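Local coordinates for protein cysteine synthase (Fusobacterium nucleatum subsp. nucleatum strain ATCC 25586, PDB 5XEM) that produces hydrogen sulfide and, as a pyridoxal 5'-phosphate-dependent enzyme of the cysteine synthase family, probably makes L-cysteine from O-acetyl-L-serine and sulfide, at residues Lys154-Thr159 with Ser186-Lys191; Asp173-Gly178 with Lys291-Ser296; Thr201-Pro206 with Ser239-Ile244. One frame throughout, in Å; residues are numbered along the deposited sequence.

Contact 1: residues Lys154-Thr159 with Ser186-Lys191; sequences KAHYET and SGTAKK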
# COMPACT_ATOMS: atom_id res chain seq x y z
N LYS A 154 -18.96 9.29 -11.91
CA LYS A 154 -20.02 8.40 -11.37
C LYS A 154 -19.51 7.33 -10.39
O LYS A 154 -20.23 6.95 -9.49
CB LYS A 154 -20.81 7.72 -12.48
CG LYS A 154 -21.67 8.71 -13.25
CD LYS A 154 -22.44 8.11 -14.42
CE LYS A 154 -23.37 7.00 -13.96
NZ LYS A 154 -22.52 5.82 -13.66
N ALA A 155 -18.28 6.84 -10.56
CA ALA A 155 -17.70 5.88 -9.63
C ALA A 155 -17.66 6.47 -8.21
O ALA A 155 -18.07 5.82 -7.25
CB ALA A 155 -16.29 5.45 -10.09
N HIS A 156 -17.27 7.74 -8.12
CA HIS A 156 -17.14 8.45 -6.84
C HIS A 156 -18.50 8.87 -6.30
O HIS A 156 -18.73 8.88 -5.10
CB HIS A 156 -16.26 9.67 -7.01
CG HIS A 156 -14.81 9.32 -7.39
ND1 HIS A 156 -13.97 8.71 -6.53
CD2 HIS A 156 -14.11 9.51 -8.57
CE1 HIS A 156 -12.77 8.51 -7.15
NE2 HIS A 156 -12.85 9.03 -8.39
N TYR A 157 -19.39 9.24 -7.22
CA TYR A 157 -20.79 9.54 -6.84
C TYR A 157 -21.42 8.33 -6.15
O TYR A 157 -22.13 8.48 -5.14
CB TYR A 157 -21.54 9.93 -8.09
CG TYR A 157 -23.02 10.19 -7.94
CD1 TYR A 157 -23.48 11.47 -7.65
CD2 TYR A 157 -23.96 9.18 -8.17
CE1 TYR A 157 -24.84 11.73 -7.54
CE2 TYR A 157 -25.32 9.42 -8.06
CZ TYR A 157 -25.75 10.71 -7.75
OH TYR A 157 -27.10 10.98 -7.66
N GLU A 158 -21.15 7.14 -6.69
CA GLU A 158 -21.72 5.86 -6.23
C GLU A 158 -21.08 5.22 -5.02
O GLU A 158 -21.77 4.53 -4.26
CB GLU A 158 -21.75 4.85 -7.37
CG GLU A 158 -22.74 5.29 -8.45
CD GLU A 158 -22.75 4.40 -9.66
OE1 GLU A 158 -21.97 3.43 -9.71
OE2 GLU A 158 -23.52 4.70 -10.59
N THR A 159 -19.78 5.40 -4.84
CA THR A 159 -19.07 4.64 -3.82
C THR A 159 -18.39 5.58 -2.87
O THR A 159 -18.80 5.64 -1.71
CB THR A 159 -18.12 3.60 -4.44
OG1 THR A 159 -17.12 4.26 -5.23
CG2 THR A 159 -18.96 2.64 -5.35
N SER A 186 -15.74 16.13 -8.43
CA SER A 186 -17.06 16.47 -8.98
C SER A 186 -18.08 15.37 -8.69
O SER A 186 -19.21 15.65 -8.35
CB SER A 186 -16.97 16.78 -10.47
OG SER A 186 -16.02 17.82 -10.70
N GLY A 187 -17.67 14.10 -8.78
CA GLY A 187 -18.58 13.01 -8.51
C GLY A 187 -18.92 12.90 -7.03
O GLY A 187 -20.08 12.70 -6.65
N THR A 188 -17.91 13.05 -6.17
CA THR A 188 -18.15 12.96 -4.75
C THR A 188 -18.99 14.15 -4.27
O THR A 188 -19.96 13.96 -3.53
CB THR A 188 -16.85 12.90 -3.95
OG1 THR A 188 -15.99 11.90 -4.54
CG2 THR A 188 -17.12 12.57 -2.48
N ALA A 189 -18.66 15.37 -4.74
CA ALA A 189 -19.35 16.59 -4.30
C ALA A 189 -20.79 16.59 -4.73
O ALA A 189 -21.64 17.09 -3.97
CB ALA A 189 -18.65 17.84 -4.85
N LYS A 190 -21.08 16.05 -5.92
CA LYS A 190 -22.46 15.99 -6.44
C LYS A 190 -23.33 15.16 -5.52
O LYS A 190 -24.43 15.59 -5.11
CB LYS A 190 -22.51 15.44 -7.85
CG LYS A 190 -23.91 15.42 -8.50
CD LYS A 190 -23.81 15.03 -9.97
CE LYS A 190 -25.18 14.94 -10.62
NZ LYS A 190 -25.16 14.25 -11.95
N LYS A 191 -22.84 13.98 -5.12
CA LYS A 191 -23.61 13.12 -4.24
C LYS A 191 -23.79 13.75 -2.88
O LYS A 191 -24.91 13.74 -2.32
CB LYS A 191 -22.99 11.72 -4.12
CG LYS A 191 -23.62 10.83 -3.05
CD LYS A 191 -25.11 10.56 -3.23
CE LYS A 191 -25.42 9.71 -4.46
NZ LYS A 191 -24.87 8.33 -4.43
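Helices 151-167 and 183-195, which precede and follow strand 174-178 in this alpha/beta fold, pack side by side through residues 154-159 and 186-191, their short axes crossing at -39°. The tight point is Gly187. With no side chain there, the axes close to 6.9 Å, and the backbone of Tyr157 lies directly on the glycine: Tyr157 CA is 3.2 Å from Gly187 O. Beside it, His156 CB sits 3.3 Å from Thr188 OG1, while the imidazole leads away toward Thr160, which hydrogen-bonds ND1; Thr188 OG1 itself bonds back to Ser184 O.

The contact loosens toward solvent, where extended Lys190 merely brings CG to 3.9 Å from Tyr157 CE1 and runs on outward. Between these regions stands the Tyr157 ring, its CG anti to the backbone N and its OH hydrogen-bonded to Glu194. Lys191, bent at its last three torsions, curls across the ring at about a right angle and lays CE over one face, 3.6 Å from the centroid. The same curl makes NZ a cation-pi partner, with Glu162 as its salt-bridge partner, and hydrogen-bonds NZ to Tyr157 O at 2.8 Å, from 39° above the carbonyl plane.

Contact 2: residues Asp173-Gly178 with Lys291-Ser296; sequences DVFICG and KIVVLS
In the mixed sheet of this PLP-dependent enzyme, strand 174-178, with Asp173 just before it, runs parallel to its neighbour 291-296, the short axes 4.6 Å apart and inclined by 19°. Side chains of paired residues leave on the same face, so each face carries rows of like-directed groups. On one, Val174 and Ile292 lie side by side and point the same way, Val174 CB to Ile292 CG1 being 4.0 Å. Ile176 runs alongside Ile292 in the same sense, offering its CD1 to Ile292 CG2, and helix 269-284 covers this apolar row through Tyr281 and Ala278. The other face bears Phe175 and Val293. Phe175 CG is anti to the backbone N, carrying the ring along the strand so that CE1 comes within 4.2 Å of Leu295 CB, while Thr188 and Leu192 of helix 183-195 pack against the Phe175 side chain. Next to it, Cys177 SG abuts Leu295 CD2 at 3.6 Å.

The backbone holds these rows in step: Val293 N bonds Val174 O almost straight (173°), and Ile176 N returns to Val293 O. Towards the C-terminal ends, where Gly178 touches the cofactor, the bond from Leu295 N to Ile176 O lengthens to 3.3 Å, and a water then bridges Gly178 N and Leu295 O. At the opposite end Lys291 O accepts from both Asp173 N and Val174 N. The Lys291 ammonium turns away to a salt bridge with Glu31, whereas its backbone N donates to the anti lone pair of Asp173 OD2 at 2.8 Å.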
# COMPACT_ATOMS: atom_id res chain seq x y z
N ASP A 173 -19.64 18.58 7.06
CA ASP A 173 -19.77 20.02 6.80
C ASP A 173 -18.98 20.52 5.62
O ASP A 173 -19.43 21.42 4.91
CB ASP A 173 -19.33 20.79 8.04
CG ASP A 173 -20.20 20.47 9.23
OD1 ASP A 173 -21.43 20.65 9.10
OD2 ASP A 173 -19.66 20.01 10.25
N VAL A 174 -17.80 19.93 5.39
CA VAL A 174 -16.92 20.40 4.33
C VAL A 174 -16.20 19.18 3.66
O VAL A 174 -15.86 18.24 4.32
CB VAL A 174 -15.86 21.37 4.89
CG1 VAL A 174 -14.97 21.88 3.77
CG2 VAL A 174 -16.52 22.56 5.63
N PHE A 175 -16.04 19.22 2.35
CA PHE A 175 -15.30 18.20 1.60
C PHE A 175 -14.30 18.95 0.75
O PHE A 175 -14.67 19.91 0.07
CB PHE A 175 -16.28 17.39 0.73
CG PHE A 175 -15.60 16.48 -0.27
CD1 PHE A 175 -14.87 15.38 0.17
CD2 PHE A 175 -15.73 16.70 -1.64
CE1 PHE A 175 -14.24 14.53 -0.74
CE2 PHE A 175 -15.11 15.85 -2.55
CZ PHE A 175 -14.36 14.77 -2.09
N ILE A 176 -13.02 18.55 0.80
CA ILE A 176 -11.96 19.24 0.08
C ILE A 176 -11.21 18.16 -0.68
O ILE A 176 -10.84 17.15 -0.07
CB ILE A 176 -11.03 20.05 1.02
CG1 ILE A 176 -11.83 21.22 1.63
CG2 ILE A 176 -9.81 20.56 0.26
CD1 ILE A 176 -11.18 21.96 2.77
N CYS A 177 -11.02 18.37 -1.98
CA CYS A 177 -10.47 17.36 -2.87
C CYS A 177 -9.55 17.97 -3.93
O CYS A 177 -9.89 18.99 -4.55
CB CYS A 177 -11.61 16.60 -3.55
SG CYS A 177 -11.14 15.13 -4.46
N GLY A 178 -8.40 17.35 -4.14
CA GLY A 178 -7.49 17.79 -5.18
C GLY A 178 -8.04 17.49 -6.55
O GLY A 178 -8.84 16.57 -6.69
N LYS A 291 -16.95 19.38 10.53
CA LYS A 291 -16.43 18.05 10.18
C LYS A 291 -15.98 18.18 8.74
O LYS A 291 -16.80 18.42 7.82
CB LYS A 291 -17.50 16.99 10.36
CG LYS A 291 -17.84 16.73 11.83
CD LYS A 291 -18.55 15.41 12.00
CE LYS A 291 -19.11 15.22 13.41
NZ LYS A 291 -18.14 14.56 14.34
N ILE A 292 -14.67 18.09 8.56
CA ILE A 292 -14.04 18.39 7.27
C ILE A 292 -13.44 17.09 6.76
O ILE A 292 -12.67 16.45 7.48
CB ILE A 292 -12.92 19.43 7.40
CG1 ILE A 292 -13.44 20.72 8.06
CG2 ILE A 292 -12.29 19.72 6.03
CD1 ILE A 292 -12.42 21.85 8.10
N VAL A 293 -13.82 16.68 5.55
CA VAL A 293 -13.25 15.47 4.93
C VAL A 293 -12.31 15.86 3.82
O VAL A 293 -12.67 16.70 2.96
CB VAL A 293 -14.33 14.52 4.39
CG1 VAL A 293 -13.69 13.32 3.68
CG2 VAL A 293 -15.24 14.03 5.52
N VAL A 294 -11.10 15.30 3.86
CA VAL A 294 -10.08 15.51 2.85
C VAL A 294 -9.87 14.16 2.15
O VAL A 294 -9.66 13.15 2.81
CB VAL A 294 -8.76 15.96 3.49
CG1 VAL A 294 -7.57 15.88 2.53
CG2 VAL A 294 -8.94 17.38 4.04
N LEU A 295 -9.96 14.15 0.83
CA LEU A 295 -9.66 12.95 0.08
C LEU A 295 -8.15 12.89 -0.12
O LEU A 295 -7.60 13.80 -0.69
CB LEU A 295 -10.38 12.94 -1.26
CG LEU A 295 -10.38 11.57 -1.95
CD1 LEU A 295 -11.44 10.66 -1.33
CD2 LEU A 295 -10.58 11.69 -3.43
N SER A 296 -7.52 11.84 0.39
CA SER A 296 -6.12 11.51 0.09
C SER A 296 -6.11 10.58 -1.12
O SER A 296 -6.48 9.40 -1.00
CB SER A 296 -5.44 10.79 1.25
OG SER A 296 -4.17 10.25 0.87
O HOH W 1 -7.58 14.75 -3.15

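Contact 3: residues Thr201-Pro206 with Ser239-Ile244; sequences TFPVEP and SLADDI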
# COMPACT_ATOMS: atom_id res chain seq x y z
N THR A 201 -18.23 22.27 -0.65
CA THR A 201 -17.33 21.38 -1.40
C THR A 201 -16.32 22.20 -2.20
O THR A 201 -16.73 23.12 -2.96
CB THR A 201 -18.13 20.43 -2.32
OG1 THR A 201 -18.90 21.20 -3.27
CG2 THR A 201 -19.08 19.54 -1.51
N PHE A 202 -15.02 21.91 -2.01
CA PHE A 202 -13.96 22.70 -2.61
C PHE A 202 -12.93 21.84 -3.34
O PHE A 202 -12.36 20.93 -2.72
CB PHE A 202 -13.20 23.49 -1.55
CG PHE A 202 -14.07 24.36 -0.67
CD1 PHE A 202 -14.60 23.86 0.50
CD2 PHE A 202 -14.30 25.69 -1.01
CE1 PHE A 202 -15.39 24.66 1.31
CE2 PHE A 202 -15.09 26.50 -0.19
CZ PHE A 202 -15.62 25.99 0.97
N PRO A 203 -12.66 22.16 -4.63
CA PRO A 203 -11.53 21.61 -5.35
C PRO A 203 -10.25 22.36 -4.99
O PRO A 203 -10.31 23.55 -4.60
CB PRO A 203 -11.92 21.85 -6.81
CG PRO A 203 -12.63 23.16 -6.77
CD PRO A 203 -13.33 23.20 -5.44
N VAL A 204 -9.10 21.67 -5.11
CA VAL A 204 -7.81 22.28 -4.92
C VAL A 204 -7.04 22.13 -6.23
O VAL A 204 -7.12 21.09 -6.89
CB VAL A 204 -6.99 21.62 -3.78
CG1 VAL A 204 -5.72 22.44 -3.53
CG2 VAL A 204 -7.83 21.44 -2.50
N GLU A 205 -6.33 23.17 -6.62
CA GLU A 205 -5.44 23.11 -7.79
C GLU A 205 -4.05 23.62 -7.40
O GLU A 205 -3.88 24.22 -6.33
CB GLU A 205 -6.05 23.91 -8.96
CG GLU A 205 -6.03 25.42 -8.79
CD GLU A 205 -6.67 26.16 -9.96
OE1 GLU A 205 -7.01 25.50 -10.98
OE2 GLU A 205 -6.81 27.40 -9.86
N PRO A 206 -3.03 23.33 -8.22
CA PRO A 206 -1.71 23.83 -7.87
C PRO A 206 -1.65 25.35 -7.97
O PRO A 206 -2.10 25.93 -8.98
CB PRO A 206 -0.80 23.20 -8.94
CG PRO A 206 -1.57 22.06 -9.47
CD PRO A 206 -3.00 22.46 -9.39
N SER A 239 -19.71 24.10 -11.18
CA SER A 239 -20.90 24.61 -10.49
C SER A 239 -20.99 24.08 -9.06
O SER A 239 -21.71 24.64 -8.23
CB SER A 239 -22.17 24.27 -11.28
OG SER A 239 -22.46 22.89 -11.22
N LEU A 240 -20.24 23.02 -8.78
CA LEU A 240 -20.16 22.41 -7.45
C LEU A 240 -19.16 23.10 -6.53
O LEU A 240 -19.20 22.90 -5.32
CB LEU A 240 -19.82 20.92 -7.58
CG LEU A 240 -20.84 20.05 -8.32
CD1 LEU A 240 -20.28 18.67 -8.65
CD2 LEU A 240 -22.11 19.91 -7.48
N ALA A 241 -18.26 23.93 -7.08
CA ALA A 241 -17.16 24.52 -6.30
C ALA A 241 -17.59 25.75 -5.53
O ALA A 241 -17.89 26.76 -6.13
CB ALA A 241 -16.01 24.90 -7.23
N ASP A 242 -17.58 25.67 -4.21
CA ASP A 242 -17.91 26.83 -3.39
C ASP A 242 -16.84 27.91 -3.39
O ASP A 242 -17.13 29.07 -3.12
CB ASP A 242 -18.28 26.40 -1.98
CG ASP A 242 -19.63 25.72 -1.94
OD1 ASP A 242 -20.65 26.43 -2.07
OD2 ASP A 242 -19.68 24.48 -1.80
N ASP A 243 -15.60 27.51 -3.68
CA ASP A 243 -14.47 28.39 -3.94
C ASP A 243 -13.40 27.47 -4.57
O ASP A 243 -13.58 26.26 -4.55
CB ASP A 243 -13.94 28.98 -2.63
CG ASP A 243 -13.09 30.23 -2.83
OD1 ASP A 243 -12.92 30.68 -3.99
OD2 ASP A 243 -12.59 30.76 -1.82
N ILE A 244 -12.36 28.03 -5.16
CA ILE A 244 -11.21 27.26 -5.66
C ILE A 244 -10.08 27.47 -4.66
O ILE A 244 -9.70 28.60 -4.38
CB ILE A 244 -10.71 27.74 -7.02
CG1 ILE A 244 -11.84 27.88 -8.06
CG2 ILE A 244 -9.58 26.83 -7.51
CD1 ILE A 244 -12.63 26.63 -8.39
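Residues 201-206 run as an extended strand, while 239-244 come out of a short 3-10 segment and pass beside its first half, with CA atoms nearest at Phe202 and Ala241, 5.2 Å apart. One backbone bond joins them: Asp242 N donates to Thr201 O at 3.0 Å, nearly along the C=O axis and almost straight (176°). Asp242 answers with its side chain. Its CG lies anti to the carbonyl carbon, beside its own backbone N, which brings the anti lone pair of OD2 to Thr201 N at 2.9 Å. Thr201 is thus gripped at both N and O. Lys193 adds a salt bridge to Asp242 OD2 and hydrogen bonds to Leu240 O and Thr201 OG1, so one ammonium serves three oxygens and probably offsets the repulsion between them.

The loop leads directly into strand 245-247, outermost in the chain's mixed sheet, where Pro203 and Leu245 hydrogen-bond through their backbones. Asp242 also binds calcium in a crystal structure of this protein, although none is bound to it in this model.

Pro203 CD presses on Ala241 CB at 3.6 Å and lies 3.2 Å from Asp243 O, a buried carbonyl with no partner. Pro203 CG meets Ile244 CD1, the two side chains crossing at about a right angle. Phe202 takes Asp243 CB at its ring edge, in plane, 3.7 Å from CE2. Farther along, Ile244 CG2 rests 3.7 Å from Glu205 OE2, which Ser213 hydrogen-bonds.

How the contacts relate
Strand 174-178, helix 183-195 and strand 200-206 follow one another in the chain and tie the three contacts together. Contact 1 packs that helix against helix 151-167. Contacts 2 and 3, about 11 Å apart between centres, share the mixed sheet, where Cys177 O and Val204 N probably hydrogen-bond. Contact 1 lies, centre to centre, about 13 Å from contact 2 and about 15 Å from contact 3, yet touches both: Thr188 meets the Phe175 ring, and Ala189 meets Thr201. Along the chain, contact 3 is nested inside the loop that contact 2 closes, whereas contacts 1 and 2 interleave. The turn from Gly178 into helix 183-195 carries PLP-binding Gly180, Thr181 and Gly182, so contacts 1 and 2 lie on its flanking elements.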